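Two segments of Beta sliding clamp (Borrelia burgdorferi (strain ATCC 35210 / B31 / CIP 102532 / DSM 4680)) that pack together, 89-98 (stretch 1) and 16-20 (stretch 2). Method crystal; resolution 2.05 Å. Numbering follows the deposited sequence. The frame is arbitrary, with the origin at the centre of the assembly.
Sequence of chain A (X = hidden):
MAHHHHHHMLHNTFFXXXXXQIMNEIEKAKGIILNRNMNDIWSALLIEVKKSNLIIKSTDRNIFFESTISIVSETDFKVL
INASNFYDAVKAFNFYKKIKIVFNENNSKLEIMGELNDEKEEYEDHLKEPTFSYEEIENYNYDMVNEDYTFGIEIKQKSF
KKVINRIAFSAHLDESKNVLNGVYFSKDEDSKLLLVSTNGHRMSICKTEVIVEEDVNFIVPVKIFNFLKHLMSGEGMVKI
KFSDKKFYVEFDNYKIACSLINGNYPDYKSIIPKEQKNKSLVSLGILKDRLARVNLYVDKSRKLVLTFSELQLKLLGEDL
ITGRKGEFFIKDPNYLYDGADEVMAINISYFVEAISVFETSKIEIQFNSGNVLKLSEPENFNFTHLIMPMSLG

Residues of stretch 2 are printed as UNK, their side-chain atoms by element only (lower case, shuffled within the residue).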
ATOM      1  N   ALA A  89      15.488 -15.194   1.110  1.00 32.73           N
ATOM      2  CA  ALA A  89      16.721 -15.675   0.493  1.00 30.50           C
ATOM      3  C   ALA A  89      16.564 -15.797  -1.012  1.00 34.73           C
ATOM      4  O   ALA A  89      17.406 -15.325  -1.787  1.00 31.27           O
ATOM      5  CB  ALA A  89      17.121 -17.018   1.113  1.00 30.40           C
ATOM      6  N   VAL A  90      15.483 -16.436  -1.449  1.00 30.59           N
ATOM      7  CA  VAL A  90      15.287 -16.660  -2.870  1.00 31.15           C
ATOM      8  C   VAL A  90      15.002 -15.337  -3.600  1.00 32.37           C
ATOM      9  O   VAL A  90      15.429 -15.140  -4.744  1.00 37.90           O
ATOM     10  CB  VAL A  90      14.165 -17.707  -3.044  1.00 39.44           C
ATOM     11  CG1 VAL A  90      13.693 -17.768  -4.463  1.00 41.10           C
ATOM     12  CG2 VAL A  90      14.666 -19.085  -2.531  1.00 33.21           C
ATOM     13  N   LYS A  91      14.269 -14.420  -2.966  1.00 34.75           N
ATOM     14  CA  LYS A  91      14.126 -13.085  -3.548  1.00 34.10           C
ATOM     15  C   LYS A  91      15.483 -12.394  -3.631  1.00 33.37           C
ATOM     16  O   LYS A  91      15.795 -11.707  -4.618  1.00 32.18           O
ATOM     17  CB  LYS A  91      13.165 -12.231  -2.718  1.00 37.14           C
ATOM     18  CG  LYS A  91      11.704 -12.339  -3.152  1.00 49.43           C
ATOM     19  CD  LYS A  91      10.765 -11.380  -2.410  1.00 56.92           C
ATOM     20  CE  LYS A  91      10.826  -9.929  -2.942  1.00 64.80           C
ATOM     21  NZ  LYS A  91      12.104  -9.184  -2.739  1.00 68.93           N
ATOM     22  N   ALA A  92      16.297 -12.557  -2.591  1.00 31.67           N
ATOM     23  CA  ALA A  92      17.611 -11.920  -2.586  1.00 34.23           C
ATOM     24  C   ALA A  92      18.425 -12.362  -3.791  1.00 35.10           C
ATOM     25  O   ALA A  92      19.162 -11.562  -4.368  1.00 36.34           O
ATOM     26  CB  ALA A  92      18.340 -12.251  -1.279  1.00 28.50           C
ATOM     27  N   PHE A  93      18.252 -13.613  -4.224  1.00 33.94           N
ATOM     28  CA  PHE A  93      18.994 -14.173  -5.341  1.00 33.92           C
ATOM     29  C   PHE A  93      18.175 -14.240  -6.636  1.00 36.52           C
ATOM     30  O   PHE A  93      18.521 -15.006  -7.538  1.00 33.58           O
ATOM     31  CB  PHE A  93      19.532 -15.556  -4.948  1.00 34.08           C
ATOM     32  CG  PHE A  93      20.920 -15.508  -4.309  1.00 36.86           C
ATOM     33  CD1 PHE A  93      21.488 -14.296  -3.932  1.00 35.26           C
ATOM     34  CD2 PHE A  93      21.652 -16.673  -4.099  1.00 39.07           C
ATOM     35  CE1 PHE A  93      22.767 -14.244  -3.357  1.00 36.48           C
ATOM     36  CE2 PHE A  93      22.937 -16.633  -3.524  1.00 38.87           C
ATOM     37  CZ  PHE A  93      23.495 -15.411  -3.150  1.00 35.08           C
ATOM     38  N   ASN A  94      17.122 -13.429  -6.773  1.00 32.14           N
ATOM     39  CA  ASN A  94      16.328 -13.501  -7.999  1.00 37.59           C
ATOM     40  C   ASN A  94      17.104 -13.112  -9.260  1.00 40.66           C
ATOM     41  O   ASN A  94      16.617 -13.380 -10.363  1.00 34.53           O
ATOM     42  CB  ASN A  94      15.072 -12.635  -7.858  1.00 39.34           C
ATOM     43  CG  ASN A  94      15.375 -11.188  -7.658  1.00 39.08           C
ATOM     44  OD1 ASN A  94      16.147 -10.597  -8.382  1.00 49.27           O
ATOM     45  ND2 ASN A  94      14.794 -10.611  -6.611  1.00 53.60           N
ATOM     46  N   PHE A  95      18.296 -12.502  -9.149  1.00 31.52           N
ATOM     47  CA  PHE A  95      19.013 -12.202 -10.387  1.00 34.74           C
ATOM     48  C   PHE A  95      19.778 -13.405 -10.933  1.00 40.94           C
ATOM     49  O   PHE A  95      20.397 -13.293 -11.997  1.00 39.38           O
ATOM     50  CB  PHE A  95      19.953 -10.975 -10.215  1.00 38.56           C
ATOM     51  CG  PHE A  95      21.061 -11.163  -9.213  1.00 42.68           C
ATOM     52  CD1 PHE A  95      20.795 -11.185  -7.858  1.00 49.22           C
ATOM     53  CD2 PHE A  95      22.376 -11.272  -9.624  1.00 54.93           C
ATOM     54  CE1 PHE A  95      21.824 -11.336  -6.923  1.00 53.91           C
ATOM     55  CE2 PHE A  95      23.406 -11.426  -8.694  1.00 57.29           C
ATOM     56  CZ  PHE A  95      23.121 -11.450  -7.340  1.00 47.42           C
ATOM     57  N   TYR A  96      19.721 -14.554 -10.266  1.00 35.53           N
ATOM     58  CA  TYR A  96      20.229 -15.804 -10.818  1.00 35.23           C
ATOM     59  C   TYR A  96      19.093 -16.590 -11.452  1.00 43.36           C
ATOM     60  O   TYR A  96      18.008 -16.713 -10.870  1.00 37.64           O
ATOM     61  CB  TYR A  96      20.874 -16.679  -9.749  1.00 37.35           C
ATOM     62  CG  TYR A  96      22.154 -16.126  -9.187  1.00 42.34           C
ATOM     63  CD1 TYR A  96      23.277 -15.946  -9.989  1.00 38.01           C
ATOM     64  CD2 TYR A  96      22.239 -15.784  -7.853  1.00 39.13           C
ATOM     65  CE1 TYR A  96      24.456 -15.443  -9.464  1.00 46.34           C
ATOM     66  CE2 TYR A  96      23.403 -15.280  -7.324  1.00 45.48           C
ATOM     67  CZ  TYR A  96      24.502 -15.110  -8.134  1.00 44.10           C
ATOM     68  OH  TYR A  96      25.640 -14.618  -7.584  1.00 44.21           O
ATOM     69  N   LYS A  97      19.340 -17.124 -12.649  1.00 40.64           N
ATOM     70  CA  LYS A  97      18.327 -17.971 -13.271  1.00 42.02           C
ATOM     71  C   LYS A  97      18.117 -19.257 -12.466  1.00 43.70           C
ATOM     72  O   LYS A  97      16.980 -19.708 -12.286  1.00 42.79           O
ATOM     73  CB  LYS A  97      18.733 -18.283 -14.712  1.00 48.56           C
ATOM     74  CG  LYS A  97      17.822 -19.276 -15.408  1.00 55.38           C
ATOM     75  CD  LYS A  97      16.792 -18.595 -16.299  1.00 63.32           C
ATOM     76  CE  LYS A  97      15.662 -19.559 -16.674  1.00 63.14           C
ATOM     77  NZ  LYS A  97      16.191 -20.870 -17.152  1.00 64.47           N
ATOM     78  N   LYS A  98      19.201 -19.828 -11.940  1.00 35.67           N
ATOM     79  CA  LYS A  98      19.179 -21.047 -11.141  1.00 43.07           C
ATOM     80  C   LYS A  98      19.999 -20.848  -9.876  1.00 42.38           C
ATOM     81  O   LYS A  98      21.027 -20.156  -9.890  1.00 41.31           O
ATOM     82  CB  LYS A  98      19.770 -22.228 -11.923  1.00 42.60           C
ATOM     83  CG  LYS A  98      19.030 -22.545 -13.203  1.00 48.92           C
ATOM     84  CD  LYS A  98      19.531 -23.821 -13.858  1.00 54.28           C
ATOM     85  CE  LYS A  98      18.616 -24.205 -15.020  1.00 59.79           C
ATOM     86  NZ  LYS A  98      19.034 -25.460 -15.711  1.00 63.66           N
ATOM     87  N   UNK A  16      19.591 -28.166  -7.053  1.00 41.53           N
ATOM     88  CA  UNK A  16      19.604 -27.031  -7.963  1.00 33.48           C
ATOM     89  C   UNK A  16      18.185 -26.847  -8.469  1.00 41.34           C
ATOM     90  O   UNK A  16      17.524 -27.820  -8.850  1.00 35.98           O
ATOM     91  c   UNK A  16      20.589 -26.068 -10.084  1.00 41.55           C
ATOM     92  c   UNK A  16      23.015 -27.862  -9.666  1.00 43.16           C
ATOM     93  c   UNK A  16      21.996 -27.578  -8.592  1.00 43.89           C
ATOM     94  c   UNK A  16      20.583 -27.266  -9.128  1.00 41.82           C
ATOM     95  N   UNK A  17      17.715 -25.606  -8.472  1.00 32.81           N
ATOM     96  CA  UNK A  17      16.362 -25.321  -8.917  1.00 36.68           C
ATOM     97  C   UNK A  17      16.350 -24.023  -9.706  1.00 41.23           C
ATOM     98  O   UNK A  17      17.307 -23.239  -9.693  1.00 38.70           O
ATOM     99  c   UNK A  17      15.395 -25.214  -7.742  1.00 31.00           C
ATOM    100  s   UNK A  17      15.797 -23.871  -6.639  1.00 40.18           S
ATOM    101  N   UNK A  18      15.249 -23.812 -10.407  1.00 36.79           N
ATOM    102  CA  UNK A  18      15.005 -22.538 -11.067  1.00 35.42           C
ATOM    103  C   UNK A  18      14.552 -21.523 -10.022  1.00 35.53           C
ATOM    104  O   UNK A  18      13.563 -21.746  -9.306  1.00 34.48           O
ATOM    105  o   UNK A  18      13.205 -22.840 -14.798  1.00 71.47           O
ATOM    106  c   UNK A  18      13.969 -22.714 -12.179  1.00 41.44           C
ATOM    107  c   UNK A  18      13.582 -21.444 -12.901  1.00 53.94           C
ATOM    108  c   UNK A  18      12.989 -21.724 -14.270  1.00 70.07           C
ATOM    109  o   UNK A  18      12.311 -20.827 -14.814  1.00 72.10           O
ATOM    110  N   UNK A  19      15.287 -20.415  -9.920  1.00 29.50           N
ATOM    111  CA  UNK A  19      15.034 -19.442  -8.861  1.00 34.32           C
ATOM    112  C   UNK A  19      13.610 -18.903  -8.917  1.00 34.87           C
ATOM    113  O   UNK A  19      12.923 -18.829  -7.891  1.00 31.75           O
ATOM    114  o   UNK A  19      17.365 -18.835  -8.988  1.00 38.66           O
ATOM    115  c   UNK A  19      16.034 -18.295  -8.972  1.00 35.13           C
ATOM    116  c   UNK A  19      15.898 -17.367  -7.796  1.00 35.55           C
ATOM    117  N   UNK A  20      13.168 -18.461 -10.098  1.00 35.33           N
ATOM    118  CA  UNK A  20      11.836 -17.874 -10.185  1.00 38.43           C
ATOM    119  C   UNK A  20      10.767 -18.901  -9.831  1.00 35.80           C
ATOM    120  O   UNK A  20       9.763 -18.567  -9.195  1.00 35.78           O
ATOM    121  c   UNK A  20      10.304 -16.464 -11.636  1.00 47.03           C
ATOM    122  o   UNK A  20       9.275 -16.913 -12.150  1.00 46.00           O
ATOM    123  c   UNK A  20      11.588 -17.301 -11.577  1.00 40.11           C
ATOM    124  n   UNK A  20      10.354 -15.262 -11.070  1.00 44.92           N
TER
HETATM  125  O   HOH W   1      14.727 -18.236 -12.401  1.00 40.04           O

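Position 16 carries four carbons and no heteroatom. The chain forks at its first carbon into a single methyl and an arm two carbons long, the pattern of a beta-branched aliphatic residue. Its CA-to-CB bond points sideways relative to stretch 1, and the approach is loose: the short branch lies 4.3 Å from CB of Lys98. A fork at the first carbon with unequal arms identifies Ile16, with chi1 m and chi2 t, and the neighbouring carbon is CG2.

Position 17 has only one carbon followed by one sulfur. The CA-to-CB bond points away from stretch 1 into a buried environment, and the sulfur comes no nearer than 6.1 Å, to C of Lys98, so the contact here belongs to the backbone. The carbonyl O of position 17 lies 3.2 Å from CA of Lys98, a CA-H...O contact with an angle of 127° at the hydrogen. One carbon ending in sulfur is Cys17, its chi1 p.

At position 18 three carbons run in an unbranched line, and the third holds two oxygens, a carboxylate. The backbone pairs with Lys98 as an antiparallel, non-hydrogen-bonded bridge, CA to CA 4.4 Å, which sets the two side chains on the same face of the sheet. Three carbons before the oxygens make this Glu18. Its carboxylate lies near the end of Lys97, with OE1 4.3 Å from NZ of Lys97; the opposite charges are near each other but beyond salt-bridge distance. Glu18 also occupies the N-cap position, where the strand gives way to a helix.

Position 19 shows one carbon bearing one oxygen and one methyl, a small fork on a CA-to-CB bond that points toward stretch 1. The oxygen sits 2.9 Å from the carbonyl O of Tyr96, while the methyl rests 3.5 Å from O of Phe93 and 3.9 Å from CA of Asn94. A beta carbon carrying both hydroxyl and methyl defines Thr19, chi1 m. OG1 donates its hydrogen to Tyr96 O, and CG2 also faces CG1 of Val90 at 4.0 Å.

Position 20 has two carbons, the second carrying one oxygen and one nitrogen, an amide on a short stem. The side chain makes no direct contact: its nearest approach is CB, 5.9 Å from O of Lys97, and its oxygen is satisfied elsewhere in the structure. This is Asn20. Its link to stretch 1 runs through water 1, which accepts from Asn20 N at 2.8 Å and donates to Lys97 O at 2.7 Å.

The contact turns on Thr19, the residue most covered by the other stretch. A type I turn from Phe93 to Tyr96, closed by a hydrogen bond from Tyr96 N to Phe93 O (3.0 Å), leads the chain from its helix to the short bridge at Lys98. At the end of the turn and just after it, successive carbonyls meet Thr19: Tyr96 O takes the hydroxyl, and Lys97 O accepts from Thr19 N at 3.0 Å with a favourable angle of 161°. Polar backbone anchoring thus accompanies methyl packing, within a modest 370 Å² of buried surface.

Stretch 2 16-20: ICETN
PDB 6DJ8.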